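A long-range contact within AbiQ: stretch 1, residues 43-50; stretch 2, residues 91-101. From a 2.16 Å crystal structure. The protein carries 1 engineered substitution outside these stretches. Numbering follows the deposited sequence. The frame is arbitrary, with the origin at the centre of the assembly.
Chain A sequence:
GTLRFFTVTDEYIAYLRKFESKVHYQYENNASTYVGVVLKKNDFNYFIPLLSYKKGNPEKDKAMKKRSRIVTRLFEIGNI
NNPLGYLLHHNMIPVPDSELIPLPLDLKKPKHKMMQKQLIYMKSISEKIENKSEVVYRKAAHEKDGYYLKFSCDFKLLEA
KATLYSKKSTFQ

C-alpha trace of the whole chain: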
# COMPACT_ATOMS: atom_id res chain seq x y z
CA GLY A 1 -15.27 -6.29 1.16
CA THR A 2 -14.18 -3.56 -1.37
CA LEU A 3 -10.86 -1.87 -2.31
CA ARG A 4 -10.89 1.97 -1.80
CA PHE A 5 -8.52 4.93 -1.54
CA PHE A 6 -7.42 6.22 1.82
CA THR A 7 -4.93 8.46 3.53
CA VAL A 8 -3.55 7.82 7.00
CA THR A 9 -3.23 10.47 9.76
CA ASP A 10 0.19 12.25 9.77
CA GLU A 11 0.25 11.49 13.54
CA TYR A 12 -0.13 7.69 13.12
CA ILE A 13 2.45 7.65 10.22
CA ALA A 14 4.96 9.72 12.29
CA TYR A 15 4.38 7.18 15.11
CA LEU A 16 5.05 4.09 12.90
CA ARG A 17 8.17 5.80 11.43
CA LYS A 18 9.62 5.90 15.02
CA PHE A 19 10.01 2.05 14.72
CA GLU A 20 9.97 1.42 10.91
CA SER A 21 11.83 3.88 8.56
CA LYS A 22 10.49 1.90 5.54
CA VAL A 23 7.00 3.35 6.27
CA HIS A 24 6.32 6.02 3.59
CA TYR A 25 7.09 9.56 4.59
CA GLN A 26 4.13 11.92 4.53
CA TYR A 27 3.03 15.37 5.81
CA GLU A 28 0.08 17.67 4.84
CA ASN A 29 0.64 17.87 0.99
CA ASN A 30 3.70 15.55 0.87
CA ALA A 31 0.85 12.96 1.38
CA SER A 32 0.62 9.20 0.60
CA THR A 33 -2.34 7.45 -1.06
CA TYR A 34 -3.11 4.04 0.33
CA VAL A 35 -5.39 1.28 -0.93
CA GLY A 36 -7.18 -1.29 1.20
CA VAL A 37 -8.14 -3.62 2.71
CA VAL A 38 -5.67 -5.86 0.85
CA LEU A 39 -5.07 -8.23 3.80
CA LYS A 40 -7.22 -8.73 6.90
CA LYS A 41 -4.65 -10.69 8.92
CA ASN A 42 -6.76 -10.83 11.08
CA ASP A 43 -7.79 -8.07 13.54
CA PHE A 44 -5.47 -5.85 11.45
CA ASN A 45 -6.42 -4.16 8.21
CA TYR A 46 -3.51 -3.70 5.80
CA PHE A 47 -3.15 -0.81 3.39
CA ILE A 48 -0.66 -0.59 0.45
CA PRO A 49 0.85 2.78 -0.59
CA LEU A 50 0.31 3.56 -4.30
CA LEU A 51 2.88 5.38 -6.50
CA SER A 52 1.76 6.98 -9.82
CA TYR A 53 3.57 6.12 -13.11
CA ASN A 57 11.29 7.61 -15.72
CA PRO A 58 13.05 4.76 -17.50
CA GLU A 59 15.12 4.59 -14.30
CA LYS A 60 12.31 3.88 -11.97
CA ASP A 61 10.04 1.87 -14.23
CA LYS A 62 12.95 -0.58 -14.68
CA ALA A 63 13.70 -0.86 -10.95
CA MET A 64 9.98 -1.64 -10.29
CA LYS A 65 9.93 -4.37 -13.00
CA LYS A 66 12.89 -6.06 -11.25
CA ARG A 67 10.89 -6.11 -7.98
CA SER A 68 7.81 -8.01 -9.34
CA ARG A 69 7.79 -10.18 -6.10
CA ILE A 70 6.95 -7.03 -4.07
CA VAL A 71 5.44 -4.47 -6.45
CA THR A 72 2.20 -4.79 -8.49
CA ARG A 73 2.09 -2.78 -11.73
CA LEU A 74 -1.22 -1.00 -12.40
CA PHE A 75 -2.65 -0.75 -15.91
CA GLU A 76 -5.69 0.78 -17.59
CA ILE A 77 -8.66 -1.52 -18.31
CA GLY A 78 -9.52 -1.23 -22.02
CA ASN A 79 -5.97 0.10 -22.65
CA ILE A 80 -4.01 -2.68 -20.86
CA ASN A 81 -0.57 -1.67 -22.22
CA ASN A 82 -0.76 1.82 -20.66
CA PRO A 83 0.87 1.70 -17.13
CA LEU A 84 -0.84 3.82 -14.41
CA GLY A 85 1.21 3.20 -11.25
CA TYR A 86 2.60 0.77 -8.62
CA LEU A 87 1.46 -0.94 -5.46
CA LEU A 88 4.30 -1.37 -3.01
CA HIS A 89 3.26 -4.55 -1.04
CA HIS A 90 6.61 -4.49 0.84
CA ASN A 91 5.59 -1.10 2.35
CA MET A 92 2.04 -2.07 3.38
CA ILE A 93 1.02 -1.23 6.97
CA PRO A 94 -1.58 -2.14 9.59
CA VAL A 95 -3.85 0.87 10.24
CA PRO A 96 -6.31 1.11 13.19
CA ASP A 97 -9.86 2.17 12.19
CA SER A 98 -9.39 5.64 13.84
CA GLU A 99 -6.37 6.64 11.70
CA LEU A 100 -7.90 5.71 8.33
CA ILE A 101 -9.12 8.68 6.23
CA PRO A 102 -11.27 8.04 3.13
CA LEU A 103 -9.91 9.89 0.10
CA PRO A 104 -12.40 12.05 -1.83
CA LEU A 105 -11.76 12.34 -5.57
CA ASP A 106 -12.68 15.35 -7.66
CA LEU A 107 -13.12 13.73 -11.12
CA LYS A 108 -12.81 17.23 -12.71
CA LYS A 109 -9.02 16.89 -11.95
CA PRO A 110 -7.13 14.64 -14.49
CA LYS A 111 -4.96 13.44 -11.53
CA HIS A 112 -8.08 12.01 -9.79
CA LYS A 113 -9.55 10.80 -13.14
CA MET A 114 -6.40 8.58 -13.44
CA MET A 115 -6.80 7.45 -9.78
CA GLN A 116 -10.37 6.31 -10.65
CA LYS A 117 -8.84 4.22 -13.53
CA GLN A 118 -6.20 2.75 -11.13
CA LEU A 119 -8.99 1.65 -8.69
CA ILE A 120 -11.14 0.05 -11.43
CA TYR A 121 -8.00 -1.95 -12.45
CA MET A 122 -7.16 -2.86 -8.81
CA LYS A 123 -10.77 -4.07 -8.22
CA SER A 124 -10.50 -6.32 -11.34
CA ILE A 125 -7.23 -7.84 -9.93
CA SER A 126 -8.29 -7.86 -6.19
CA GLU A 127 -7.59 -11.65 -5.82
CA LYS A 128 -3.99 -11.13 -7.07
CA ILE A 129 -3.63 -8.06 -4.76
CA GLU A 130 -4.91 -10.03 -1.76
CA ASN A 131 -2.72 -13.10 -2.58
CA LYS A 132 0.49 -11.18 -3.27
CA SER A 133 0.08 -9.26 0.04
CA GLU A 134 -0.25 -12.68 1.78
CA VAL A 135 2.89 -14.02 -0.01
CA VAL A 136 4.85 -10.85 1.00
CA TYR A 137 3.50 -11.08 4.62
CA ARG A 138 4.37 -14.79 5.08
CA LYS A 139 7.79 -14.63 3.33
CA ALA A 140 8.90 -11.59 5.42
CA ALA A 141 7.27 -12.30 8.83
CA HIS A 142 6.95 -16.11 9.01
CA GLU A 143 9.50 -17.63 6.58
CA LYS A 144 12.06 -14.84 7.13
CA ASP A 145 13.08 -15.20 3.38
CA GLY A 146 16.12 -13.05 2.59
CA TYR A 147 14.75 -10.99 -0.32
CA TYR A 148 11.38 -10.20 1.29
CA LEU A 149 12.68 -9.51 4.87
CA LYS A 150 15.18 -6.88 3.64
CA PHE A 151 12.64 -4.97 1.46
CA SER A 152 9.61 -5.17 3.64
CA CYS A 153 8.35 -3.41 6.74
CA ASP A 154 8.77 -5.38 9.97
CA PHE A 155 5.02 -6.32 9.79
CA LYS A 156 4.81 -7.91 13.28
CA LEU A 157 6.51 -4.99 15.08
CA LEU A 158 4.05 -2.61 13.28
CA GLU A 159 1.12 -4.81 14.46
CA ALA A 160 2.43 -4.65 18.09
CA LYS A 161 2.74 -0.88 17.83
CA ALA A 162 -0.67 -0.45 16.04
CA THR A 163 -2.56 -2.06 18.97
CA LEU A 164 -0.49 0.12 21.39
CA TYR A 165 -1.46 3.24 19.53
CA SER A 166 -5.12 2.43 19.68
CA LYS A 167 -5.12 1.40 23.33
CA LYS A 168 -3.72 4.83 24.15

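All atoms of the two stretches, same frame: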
# COMPACT_ATOMS: atom_id res chain seq x y z
N ASP A 43 -7.15 -9.21 12.87
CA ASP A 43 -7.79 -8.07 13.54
C ASP A 43 -7.29 -6.81 12.84
O ASP A 43 -7.94 -5.76 12.89
CB ASP A 43 -7.38 -8.04 15.03
CG ASP A 43 -7.92 -6.85 15.81
OD1 ASP A 43 -9.12 -6.52 15.65
OD2 ASP A 43 -7.13 -6.24 16.58
N PHE A 44 -6.14 -6.93 12.16
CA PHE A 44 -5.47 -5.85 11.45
C PHE A 44 -5.87 -5.73 10.02
O PHE A 44 -5.91 -6.72 9.29
CB PHE A 44 -3.95 -6.01 11.55
CG PHE A 44 -3.46 -6.05 12.97
CD1 PHE A 44 -3.27 -4.87 13.69
CD2 PHE A 44 -3.23 -7.26 13.61
CE1 PHE A 44 -2.81 -4.91 15.01
CE2 PHE A 44 -2.77 -7.29 14.93
CZ PHE A 44 -2.55 -6.12 15.61
N ASN A 45 -6.13 -4.49 9.60
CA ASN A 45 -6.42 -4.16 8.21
C ASN A 45 -5.19 -3.53 7.61
O ASN A 45 -4.65 -2.58 8.17
CB ASN A 45 -7.62 -3.25 8.11
CG ASN A 45 -8.93 -3.90 8.50
OD1 ASN A 45 -9.25 -5.05 8.12
ND2 ASN A 45 -9.74 -3.16 9.24
N TYR A 46 -4.72 -4.10 6.51
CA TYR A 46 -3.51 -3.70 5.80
C TYR A 46 -3.80 -2.85 4.59
O TYR A 46 -4.69 -3.16 3.80
CB TYR A 46 -2.70 -4.93 5.41
CG TYR A 46 -1.75 -5.35 6.49
CD1 TYR A 46 -2.17 -6.16 7.55
CD2 TYR A 46 -0.43 -4.90 6.50
CE1 TYR A 46 -1.29 -6.54 8.56
CE2 TYR A 46 0.46 -5.28 7.50
CZ TYR A 46 0.02 -6.10 8.53
OH TYR A 46 0.90 -6.41 9.52
N PHE A 47 -3.03 -1.78 4.47
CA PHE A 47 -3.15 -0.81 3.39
C PHE A 47 -1.82 -0.66 2.67
O PHE A 47 -0.80 -0.55 3.32
CB PHE A 47 -3.66 0.53 3.97
CG PHE A 47 -5.04 0.35 4.56
CD1 PHE A 47 -6.17 0.54 3.78
CD2 PHE A 47 -5.21 -0.10 5.87
CE1 PHE A 47 -7.45 0.29 4.29
CE2 PHE A 47 -6.49 -0.33 6.38
CZ PHE A 47 -7.60 -0.12 5.59
N ILE A 48 -1.84 -0.70 1.32
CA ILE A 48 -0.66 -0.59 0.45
C ILE A 48 -0.52 0.85 -0.07
O ILE A 48 -1.49 1.40 -0.62
CB ILE A 48 -0.73 -1.58 -0.74
CG1 ILE A 48 -0.98 -3.02 -0.28
CG2 ILE A 48 0.55 -1.53 -1.59
CD1 ILE A 48 -1.17 -4.01 -1.41
N PRO A 49 0.68 1.46 0.03
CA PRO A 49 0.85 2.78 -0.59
C PRO A 49 0.95 2.61 -2.12
O PRO A 49 1.47 1.63 -2.61
CB PRO A 49 2.14 3.31 0.03
CG PRO A 49 2.91 2.07 0.42
CD PRO A 49 1.94 0.95 0.62
N LEU A 50 0.37 3.55 -2.85
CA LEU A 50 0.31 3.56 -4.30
C LEU A 50 1.20 4.69 -4.81
O LEU A 50 1.13 5.81 -4.28
CB LEU A 50 -1.17 3.79 -4.72
CG LEU A 50 -1.50 4.02 -6.22
CD1 LEU A 50 -2.76 3.25 -6.62
CD2 LEU A 50 -1.75 5.51 -6.49
N ASN A 91 5.78 -2.28 1.48
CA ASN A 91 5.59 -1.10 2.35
C ASN A 91 4.16 -0.99 2.90
O ASN A 91 3.78 0.06 3.42
CB ASN A 91 6.01 0.17 1.64
CG ASN A 91 7.49 0.24 1.42
OD1 ASN A 91 8.30 -0.28 2.19
ND2 ASN A 91 7.85 0.81 0.30
N MET A 92 3.40 -2.08 2.82
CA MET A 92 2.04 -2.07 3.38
C MET A 92 2.11 -1.98 4.91
O MET A 92 3.13 -2.34 5.52
CB MET A 92 1.22 -3.29 2.91
CG MET A 92 1.70 -4.57 3.49
SD MET A 92 0.71 -5.95 2.94
CE MET A 92 1.39 -7.22 4.01
N ILE A 93 1.05 -1.45 5.53
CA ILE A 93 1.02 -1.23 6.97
C ILE A 93 -0.32 -1.56 7.59
O ILE A 93 -1.37 -1.35 6.96
CB ILE A 93 1.40 0.28 7.29
CG1 ILE A 93 0.50 1.28 6.51
CG2 ILE A 93 2.92 0.57 7.10
CD1 ILE A 93 0.52 2.75 7.02
N PRO A 94 -0.31 -1.98 8.88
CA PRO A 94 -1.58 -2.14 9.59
C PRO A 94 -2.05 -0.76 10.06
O PRO A 94 -1.24 0.03 10.58
CB PRO A 94 -1.21 -3.07 10.75
CG PRO A 94 0.21 -2.73 11.05
CD PRO A 94 0.84 -2.24 9.77
N VAL A 95 -3.33 -0.44 9.84
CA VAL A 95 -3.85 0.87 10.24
C VAL A 95 -5.09 0.68 11.11
O VAL A 95 -6.07 0.07 10.65
CB VAL A 95 -4.16 1.82 9.02
CG1 VAL A 95 -4.67 3.19 9.51
CG2 VAL A 95 -2.95 1.99 8.12
N PRO A 96 -5.09 1.21 12.35
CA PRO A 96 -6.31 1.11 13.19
C PRO A 96 -7.42 1.92 12.54
O PRO A 96 -7.15 2.88 11.82
CB PRO A 96 -5.88 1.76 14.51
CG PRO A 96 -4.39 1.85 14.46
CD PRO A 96 -4.04 1.99 13.02
N ASP A 97 -8.68 1.51 12.74
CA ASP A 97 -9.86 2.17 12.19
C ASP A 97 -9.86 3.71 12.34
O ASP A 97 -10.27 4.42 11.43
CB ASP A 97 -11.13 1.57 12.81
CG ASP A 97 -11.39 0.10 12.51
OD1 ASP A 97 -11.35 -0.29 11.32
OD2 ASP A 97 -11.68 -0.65 13.47
N SER A 98 -9.41 4.21 13.50
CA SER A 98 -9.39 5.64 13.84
C SER A 98 -8.46 6.51 13.00
O SER A 98 -8.70 7.72 12.89
CB SER A 98 -9.03 5.82 15.32
OG SER A 98 -7.71 5.36 15.56
N GLU A 99 -7.39 5.91 12.45
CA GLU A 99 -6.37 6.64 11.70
C GLU A 99 -6.55 6.59 10.19
O GLU A 99 -5.80 7.22 9.45
CB GLU A 99 -4.96 6.16 12.15
CG GLU A 99 -4.75 6.23 13.66
CD GLU A 99 -5.13 7.53 14.34
OE1 GLU A 99 -6.08 7.51 15.17
OE2 GLU A 99 -4.50 8.58 14.05
N LEU A 100 -7.58 5.87 9.74
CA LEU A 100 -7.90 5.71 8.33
C LEU A 100 -8.78 6.87 7.83
O LEU A 100 -9.81 7.15 8.42
CB LEU A 100 -8.67 4.40 8.14
CG LEU A 100 -7.98 3.23 7.49
CD1 LEU A 100 -9.02 2.43 6.77
CD2 LEU A 100 -6.82 3.65 6.52
N ILE A 101 -8.37 7.55 6.74
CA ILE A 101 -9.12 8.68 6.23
C ILE A 101 -9.54 8.44 4.81
O ILE A 101 -8.68 8.45 3.93
CB ILE A 101 -8.32 10.01 6.41
CG1 ILE A 101 -7.81 10.17 7.86
CG2 ILE A 101 -9.17 11.22 5.97
CD1 ILE A 101 -6.68 11.17 8.03
O HOH W 1 -6.24 -2.46 11.76
O HOH W 2 -8.61 -0.86 10.28

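Phe 47 buries more surface against the other stretch than any other residue here. Its ring lies beneath Leu 100, whose CD2 sits 3.9 Å from the centroid of the Phe 47 ring and almost on the ring normal. This is a CH-pi contact over the face. The packing is tight: Phe 47 CZ and Leu 100 CD1 are 3.1 Å apart, short for two carbons. Both chi angles of Leu 100 fall between the usual wells. Val 95 adds a further apolar contact, with its CG2 3.8 Å from Phe 47 CD2.

Tyr 46 and Pro 94 pack together on the other face of the sheet. Pro 94 CB is 4.2 Å from the centroid of the Tyr 46 ring, over its face, in a second CH-pi contact. Pro 94 CD also comes within 3.8 Å of Tyr 46 CE2. Met 92 flanks the same ring: its CG is 3.7 Å from Tyr 46 CD2. Its sulfur, SD, lies obliquely at 4.8 Å from the Tyr 46 ring centroid. Phe 44 reaches Pro 94 as well, with CD1 4.0 Å from Pro 94 CB.

The backbones pair as antiparallel strands. Phe 47 and Ile 93 form the hydrogen-bonded pair. Phe 47 N donates to Ile 93 O, and Ile 93 N donates to Phe 47 O, each at 3.0 Å. Tyr 46 and Pro 94 form the adjacent non-hydrogen-bonded pair, so proline's lack of an amide hydrogen costs no bond at this position in the ladder. Tyr 46 CA lies 3.4 Å from Ile 93 O in a CA-H...O contact, which supplements the amide bond to the same oxygen. Beyond this pair, Val 95 N donates to Asn 45 O at 3.0 Å.

Toward the other end of the ladder the contact continues through Ile 48 and Pro 49. Ile 48 CG1 meets Met 92 CB at 3.9 Å, and Pro 49 CG meets Asn 91 CB at 3.8 Å.

Water completes the polar edge around Asn 45. Water 1 accepts from Asn 45 N at 3.0 Å and donates to Val 95 O at 2.8 Å, extending the backbone pairing through solvent. Water 2 accepts from Asn 45 ND2 at 2.8 Å. It donates to Val 95 O at 2.7 Å and to Asp 97 OD1 at 3.0 Å. Asn 45 ND2 and Asp 97 OD1 are themselves 3.9 Å apart, so the water links two side chains that do not bond directly.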